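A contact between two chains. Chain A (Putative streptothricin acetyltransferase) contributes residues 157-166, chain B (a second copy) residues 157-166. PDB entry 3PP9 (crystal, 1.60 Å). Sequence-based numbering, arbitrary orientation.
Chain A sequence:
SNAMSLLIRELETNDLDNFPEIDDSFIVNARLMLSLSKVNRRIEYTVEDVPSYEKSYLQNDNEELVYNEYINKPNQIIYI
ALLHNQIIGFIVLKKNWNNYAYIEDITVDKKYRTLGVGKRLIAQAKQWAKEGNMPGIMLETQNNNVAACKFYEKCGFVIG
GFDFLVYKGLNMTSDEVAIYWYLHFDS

Chain A, residues 157-166: FVIGGFDFLV
Chain B 157-166: FVIGGFDFLV

Glycine can set how closely two strands pair, and here strand 158-163 meets its own copy across an exact two-fold axis with the CA atoms of A:Gly161 and B:Asp163 only 3.9 Å apart. An ideal CB on A:Gly161 would lie 2.5 Å from B:Phe162 O and 2.7 Å from B:Asp163 CG, both clashes; one on A:Gly160 would lie 2.9 Å from B:Leu165 CD1.

The strands run antiparallel at 169°, extended through A:Gly161 (phi/psi -172/174), A:Phe162 (-158/165) and A:Asp163 (-149/121), whereas A:Gly160 turns to -108/-17; chain B has the same values. A:Phe162 pairs with B:Phe162 about the axis, N of each donating to O of the other at 3.1 Å. Farther out, B:Phe164 N donates to A:Gly160 O at 2.8 Å, and symmetry repeats the bond, making four.

The rings of A:Phe162 and B:Phe162 (chi1 52°, p; chi2 80°) share one face of the sheet, meeting obliquely with CZ to CZ at 4.2 Å and planes at 46°. A:Asp163 (t) occupies the other face; A:Asp163 OD1 accepts from A:Leu165 N and A:Val166 N, both at 2.9 Å, holding the turn after the strand, and chain B repeats this. That turn presents A:Leu165 (m, t) toward the partner: A:Leu165 CD1 packs 3.6 Å from B:Gly160 CA and 3.9 Å from B:Val158 CG2.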

ATOM      1  N   PHE A 157     -11.810  -5.237 -13.632  1.00 17.33           N
ATOM      2  CA  PHE A 157     -11.274  -5.096 -12.293  1.00 16.59           C
ATOM      3  C   PHE A 157     -12.389  -5.054 -11.257  1.00 17.04           C
ATOM      4  O   PHE A 157     -13.513  -4.631 -11.547  1.00 17.74           O
ATOM      5  CB  PHE A 157     -10.474  -3.794 -12.161  1.00 15.16           C
ATOM      6  CG  PHE A 157      -9.160  -3.775 -12.922  1.00 15.37           C
ATOM      7  CD1 PHE A 157      -9.110  -3.543 -14.295  1.00 15.32           C
ATOM      8  CD2 PHE A 157      -7.964  -3.923 -12.244  1.00 15.24           C
ATOM      9  CE1 PHE A 157      -7.892  -3.499 -14.971  1.00 18.25           C
ATOM     10  CE2 PHE A 157      -6.754  -3.874 -12.913  1.00 15.61           C
ATOM     11  CZ  PHE A 157      -6.708  -3.665 -14.279  1.00 17.13           C
ATOM     12  N   VAL A 158     -12.068  -5.510 -10.051  1.00 17.06           N
ATOM     13  CA  VAL A 158     -12.999  -5.495  -8.930  1.00 18.10           C
ATOM     14  C   VAL A 158     -12.321  -4.828  -7.741  1.00 16.58           C
ATOM     15  O   VAL A 158     -11.095  -4.817  -7.634  1.00 16.16           O
ATOM     16  CB  VAL A 158     -13.454  -6.902  -8.547  1.00 20.14           C
ATOM     17  CG1 VAL A 158     -14.168  -7.555  -9.727  1.00 21.57           C
ATOM     18  CG2 VAL A 158     -12.296  -7.727  -8.100  1.00 20.84           C
ATOM     19  N   ILE A 159     -13.114  -4.220  -6.872  1.00 15.90           N
ATOM     20  CA  ILE A 159     -12.564  -3.566  -5.688  1.00 15.78           C
ATOM     21  C   ILE A 159     -12.216  -4.619  -4.635  1.00 14.92           C
ATOM     22  O   ILE A 159     -13.062  -5.430  -4.243  1.00 17.83           O
ATOM     23  CB  ILE A 159     -13.554  -2.592  -5.074  1.00 15.62           C
ATOM     24  CG1 ILE A 159     -13.877  -1.482  -6.075  1.00 16.48           C
ATOM     25  CG2 ILE A 159     -12.946  -1.989  -3.815  1.00 15.68           C
ATOM     26  CD1 ILE A 159     -14.916  -0.501  -5.576  1.00 16.65           C
ATOM     27  N   GLY A 160     -10.957  -4.590  -4.190  1.00 15.71           N
ATOM     28  CA  GLY A 160     -10.485  -5.513  -3.173  1.00 14.98           C
ATOM     29  C   GLY A 160     -10.251  -4.876  -1.816  1.00 14.63           C
ATOM     30  O   GLY A 160     -10.153  -5.571  -0.823  1.00 14.50           O
ATOM     31  N   GLY A 161     -10.161  -3.552  -1.774  1.00 14.60           N
ATOM     32  CA  GLY A 161      -9.929  -2.879  -0.512  1.00 14.29           C
ATOM     33  C   GLY A 161     -10.045  -1.380  -0.632  1.00 13.97           C
ATOM     34  O   GLY A 161     -10.220  -0.853  -1.720  1.00 13.63           O
ATOM     35  N   PHE A 162      -9.967  -0.704   0.506  1.00 14.01           N
ATOM     36  CA  PHE A 162     -10.065   0.752   0.534  1.00 14.52           C
ATOM     37  C   PHE A 162      -9.424   1.258   1.811  1.00 14.56           C
ATOM     38  O   PHE A 162      -9.177   0.485   2.746  1.00 16.26           O
ATOM     39  CB  PHE A 162     -11.504   1.267   0.307  1.00 15.79           C
ATOM     40  CG  PHE A 162     -12.558   0.678   1.194  1.00 23.13           C
ATOM     41  CD1 PHE A 162     -12.739   1.133   2.487  1.00 27.98           C
ATOM     42  CD2 PHE A 162     -13.468  -0.238   0.674  1.00 27.00           C
ATOM     43  CE1 PHE A 162     -13.769   0.611   3.279  1.00 32.10           C
ATOM     44  CE2 PHE A 162     -14.494  -0.760   1.452  1.00 29.54           C
ATOM     45  CZ  PHE A 162     -14.638  -0.338   2.750  1.00 30.53           C
ATOM     46  N   ASP A 163      -9.147   2.550   1.855  1.00 14.20           N
ATOM     47  CA  ASP A 163      -8.508   3.125   3.024  1.00 13.31           C
ATOM     48  C   ASP A 163      -8.964   4.577   3.196  1.00 13.53           C
ATOM     49  O   ASP A 163      -8.744   5.423   2.323  1.00 14.43           O
ATOM     50  CB  ASP A 163      -6.994   3.009   2.890  1.00 14.41           C
ATOM     51  CG  ASP A 163      -6.273   3.316   4.162  1.00 15.16           C
ATOM     52  OD1 ASP A 163      -6.563   4.372   4.757  1.00 14.03           O
ATOM     53  OD2 ASP A 163      -5.382   2.502   4.533  1.00 17.75           O
ATOM     54  N   PHE A 164      -9.567   4.834   4.345  1.00 14.26           N
ATOM     55  CA  PHE A 164     -10.105   6.147   4.702  1.00 14.76           C
ATOM     56  C   PHE A 164      -9.131   7.111   5.356  1.00 16.41           C
ATOM     57  O   PHE A 164      -9.456   8.305   5.473  1.00 18.34           O
ATOM     58  CB  PHE A 164     -11.244   6.016   5.736  1.00 16.23           C
ATOM     59  CG  PHE A 164     -12.406   5.190   5.285  1.00 18.47           C
ATOM     60  CD1 PHE A 164     -13.174   5.585   4.207  1.00 20.79           C
ATOM     61  CD2 PHE A 164     -12.806   4.085   6.016  1.00 24.03           C
ATOM     62  CE1 PHE A 164     -14.283   4.835   3.799  1.00 22.66           C
ATOM     63  CE2 PHE A 164     -13.920   3.336   5.625  1.00 25.28           C
ATOM     64  CZ  PHE A 164     -14.657   3.727   4.505  1.00 24.37           C
ATOM     65  N   LEU A 165      -7.964   6.642   5.782  1.00 15.50           N
ATOM     66  CA  LEU A 165      -7.041   7.511   6.484  1.00 17.04           C
ATOM     67  C   LEU A 165      -5.710   7.771   5.813  1.00 17.45           C
ATOM     68  O   LEU A 165      -5.036   8.738   6.176  1.00 19.20           O
ATOM     69  CB  LEU A 165      -6.779   6.943   7.887  1.00 17.45           C
ATOM     70  CG  LEU A 165      -8.002   6.837   8.814  1.00 19.16           C
ATOM     71  CD1 LEU A 165      -7.629   6.261  10.181  1.00 18.69           C
ATOM     72  CD2 LEU A 165      -8.666   8.183   9.010  1.00 21.43           C
ATOM     73  N   VAL A 166      -5.335   6.962   4.834  1.00 16.37           N
ATOM     74  CA  VAL A 166      -4.000   7.140   4.235  1.00 17.68           C
ATOM     75  C   VAL A 166      -3.797   8.575   3.691  1.00 18.81           C
ATOM     76  O   VAL A 166      -2.749   9.209   3.914  1.00 20.60           O
ATOM     77  CB  VAL A 166      -3.660   6.043   3.242  1.00 17.59           C
ATOM     78  CG1 VAL A 166      -4.522   6.115   1.973  1.00 18.73           C
ATOM     79  CG2 VAL A 166      -2.138   6.082   2.917  1.00 18.25           C
TER
ATOM     80  N   PHE B 157      -3.697   3.206  18.133  1.00 17.33           N
ATOM     81  CA  PHE B 157      -3.932   3.104  16.706  1.00 16.59           C
ATOM     82  C   PHE B 157      -5.378   2.726  16.414  1.00 17.04           C
ATOM     83  O   PHE B 157      -6.041   2.069  17.223  1.00 17.74           O
ATOM     84  CB  PHE B 157      -3.039   2.025  16.083  1.00 15.16           C
ATOM     85  CG  PHE B 157      -1.561   2.371  16.034  1.00 15.37           C
ATOM     86  CD1 PHE B 157      -0.741   2.253  17.154  1.00 15.32           C
ATOM     87  CD2 PHE B 157      -0.978   2.753  14.839  1.00 15.24           C
ATOM     88  CE1 PHE B 157       0.619   2.547  17.081  1.00 18.25           C
ATOM     89  CE2 PHE B 157       0.374   3.039  14.765  1.00 15.61           C
ATOM     90  CZ  PHE B 157       1.181   2.941  15.883  1.00 17.13           C
ATOM     91  N   VAL B 158      -5.859   3.161  15.254  1.00 17.06           N
ATOM     92  CA  VAL B 158      -7.206   2.848  14.794  1.00 18.10           C
ATOM     93  C   VAL B 158      -7.121   2.281  13.384  1.00 16.58           C
ATOM     94  O   VAL B 158      -6.175   2.555  12.646  1.00 16.16           O
ATOM     95  CB  VAL B 158      -8.115   4.076  14.807  1.00 20.14           C
ATOM     96  CG1 VAL B 158      -8.230   4.621  16.227  1.00 21.57           C
ATOM     97  CG2 VAL B 158      -7.601   5.120  13.875  1.00 20.84           C
ATOM     98  N   ILE B 159      -8.081   1.444  13.024  1.00 15.90           N
ATOM     99  CA  ILE B 159      -8.101   0.859  11.686  1.00 15.78           C
ATOM    100  C   ILE B 159      -8.623   1.889  10.683  1.00 14.92           C
ATOM    101  O   ILE B 159      -9.713   2.446  10.853  1.00 17.83           O
ATOM    102  CB  ILE B 159      -9.001  -0.363  11.620  1.00 15.62           C
ATOM    103  CG1 ILE B 159      -8.473  -1.446  12.562  1.00 16.48           C
ATOM    104  CG2 ILE B 159      -9.025  -0.889  10.191  1.00 15.68           C
ATOM    105  CD1 ILE B 159      -9.350  -2.678  12.619  1.00 16.65           C
ATOM    106  N   GLY B 160      -7.824   2.130   9.640  1.00 15.71           N
ATOM    107  CA  GLY B 160      -8.193   3.066   8.594  1.00 14.98           C
ATOM    108  C   GLY B 160      -8.566   2.411   7.278  1.00 14.63           C
ATOM    109  O   GLY B 160      -9.175   3.039   6.432  1.00 14.50           O
ATOM    110  N   GLY B 161      -8.200   1.147   7.103  1.00 14.60           N
ATOM    111  CA  GLY B 161      -8.516   0.463   5.866  1.00 14.29           C
ATOM    112  C   GLY B 161      -8.191  -1.008   5.925  1.00 13.97           C
ATOM    113  O   GLY B 161      -7.635  -1.485   6.902  1.00 13.63           O
ATOM    114  N   PHE B 162      -8.566  -1.724   4.872  1.00 14.01           N
ATOM    115  CA  PHE B 162      -8.314  -3.159   4.800  1.00 14.52           C
ATOM    116  C   PHE B 162      -8.343  -3.586   3.346  1.00 14.56           C
ATOM    117  O   PHE B 162      -8.819  -2.842   2.477  1.00 16.26           O
ATOM    118  CB  PHE B 162      -9.246  -3.985   5.715  1.00 15.79           C
ATOM    119  CG  PHE B 162     -10.714  -3.726   5.560  1.00 23.13           C
ATOM    120  CD1 PHE B 162     -11.435  -4.299   4.529  1.00 27.98           C
ATOM    121  CD2 PHE B 162     -11.400  -3.020   6.543  1.00 27.00           C
ATOM    122  CE1 PHE B 162     -12.816  -4.093   4.437  1.00 32.10           C
ATOM    123  CE2 PHE B 162     -12.771  -2.812   6.461  1.00 29.54           C
ATOM    124  CZ  PHE B 162     -13.473  -3.344   5.408  1.00 30.53           C
ATOM    125  N   ASP B 163      -7.833  -4.774   3.073  1.00 14.20           N
ATOM    126  CA  ASP B 163      -7.792  -5.260   1.706  1.00 13.31           C
ATOM    127  C   ASP B 163      -7.909  -6.787   1.701  1.00 13.53           C
ATOM    128  O   ASP B 163      -7.068  -7.494   2.266  1.00 14.43           O
ATOM    129  CB  ASP B 163      -6.514  -4.778   1.031  1.00 14.41           C
ATOM    130  CG  ASP B 163      -6.522  -4.992  -0.449  1.00 15.16           C
ATOM    131  OD1 ASP B 163      -6.821  -6.125  -0.873  1.00 14.03           O
ATOM    132  OD2 ASP B 163      -6.184  -4.017  -1.176  1.00 17.75           O
ATOM    133  N   PHE B 164      -8.945  -7.259   1.028  1.00 14.26           N
ATOM    134  CA  PHE B 164      -9.261  -8.683   0.918  1.00 14.76           C
ATOM    135  C   PHE B 164      -8.581  -9.431  -0.216  1.00 16.41           C
ATOM    136  O   PHE B 164      -8.624 -10.673  -0.226  1.00 18.34           O
ATOM    137  CB  PHE B 164     -10.765  -8.899   0.651  1.00 16.23           C
ATOM    138  CG  PHE B 164     -11.672  -8.345   1.704  1.00 18.47           C
ATOM    139  CD1 PHE B 164     -11.637  -8.836   2.994  1.00 20.79           C
ATOM    140  CD2 PHE B 164     -12.647  -7.420   1.371  1.00 24.03           C
ATOM    141  CE1 PHE B 164     -12.504  -8.345   3.976  1.00 22.66           C
ATOM    142  CE2 PHE B 164     -13.528  -6.932   2.341  1.00 25.28           C
ATOM    143  CZ  PHE B 164     -13.445  -7.408   3.651  1.00 24.37           C
ATOM    144  N   LEU B 165      -7.964  -8.728  -1.159  1.00 15.50           N
ATOM    145  CA  LEU B 165      -7.374  -9.399  -2.301  1.00 17.04           C
ATOM    146  C   LEU B 165      -5.873  -9.288  -2.452  1.00 17.45           C
ATOM    147  O   LEU B 165      -5.284 -10.090  -3.181  1.00 19.20           O
ATOM    148  CB  LEU B 165      -8.036  -8.883  -3.587  1.00 17.45           C
ATOM    149  CG  LEU B 165      -9.547  -9.136  -3.721  1.00 19.16           C
ATOM    150  CD1 LEU B 165     -10.100  -8.583  -5.036  1.00 18.69           C
ATOM    151  CD2 LEU B 165      -9.872 -10.611  -3.630  1.00 21.43           C
ATOM    152  N   VAL B 166      -5.244  -8.348  -1.764  1.00 16.37           N
ATOM    153  CA  VAL B 166      -3.796  -8.161  -1.972  1.00 17.68           C
ATOM    154  C   VAL B 166      -3.003  -9.465  -1.718  1.00 18.81           C
ATOM    155  O   VAL B 166      -2.115  -9.845  -2.502  1.00 20.60           O
ATOM    156  CB  VAL B 166      -3.256  -6.949  -1.235  1.00 17.59           C
ATOM    157  CG1 VAL B 166      -3.274  -7.136   0.290  1.00 18.73           C
ATOM    158  CG2 VAL B 166      -1.835  -6.602  -1.764  1.00 18.25           C
TER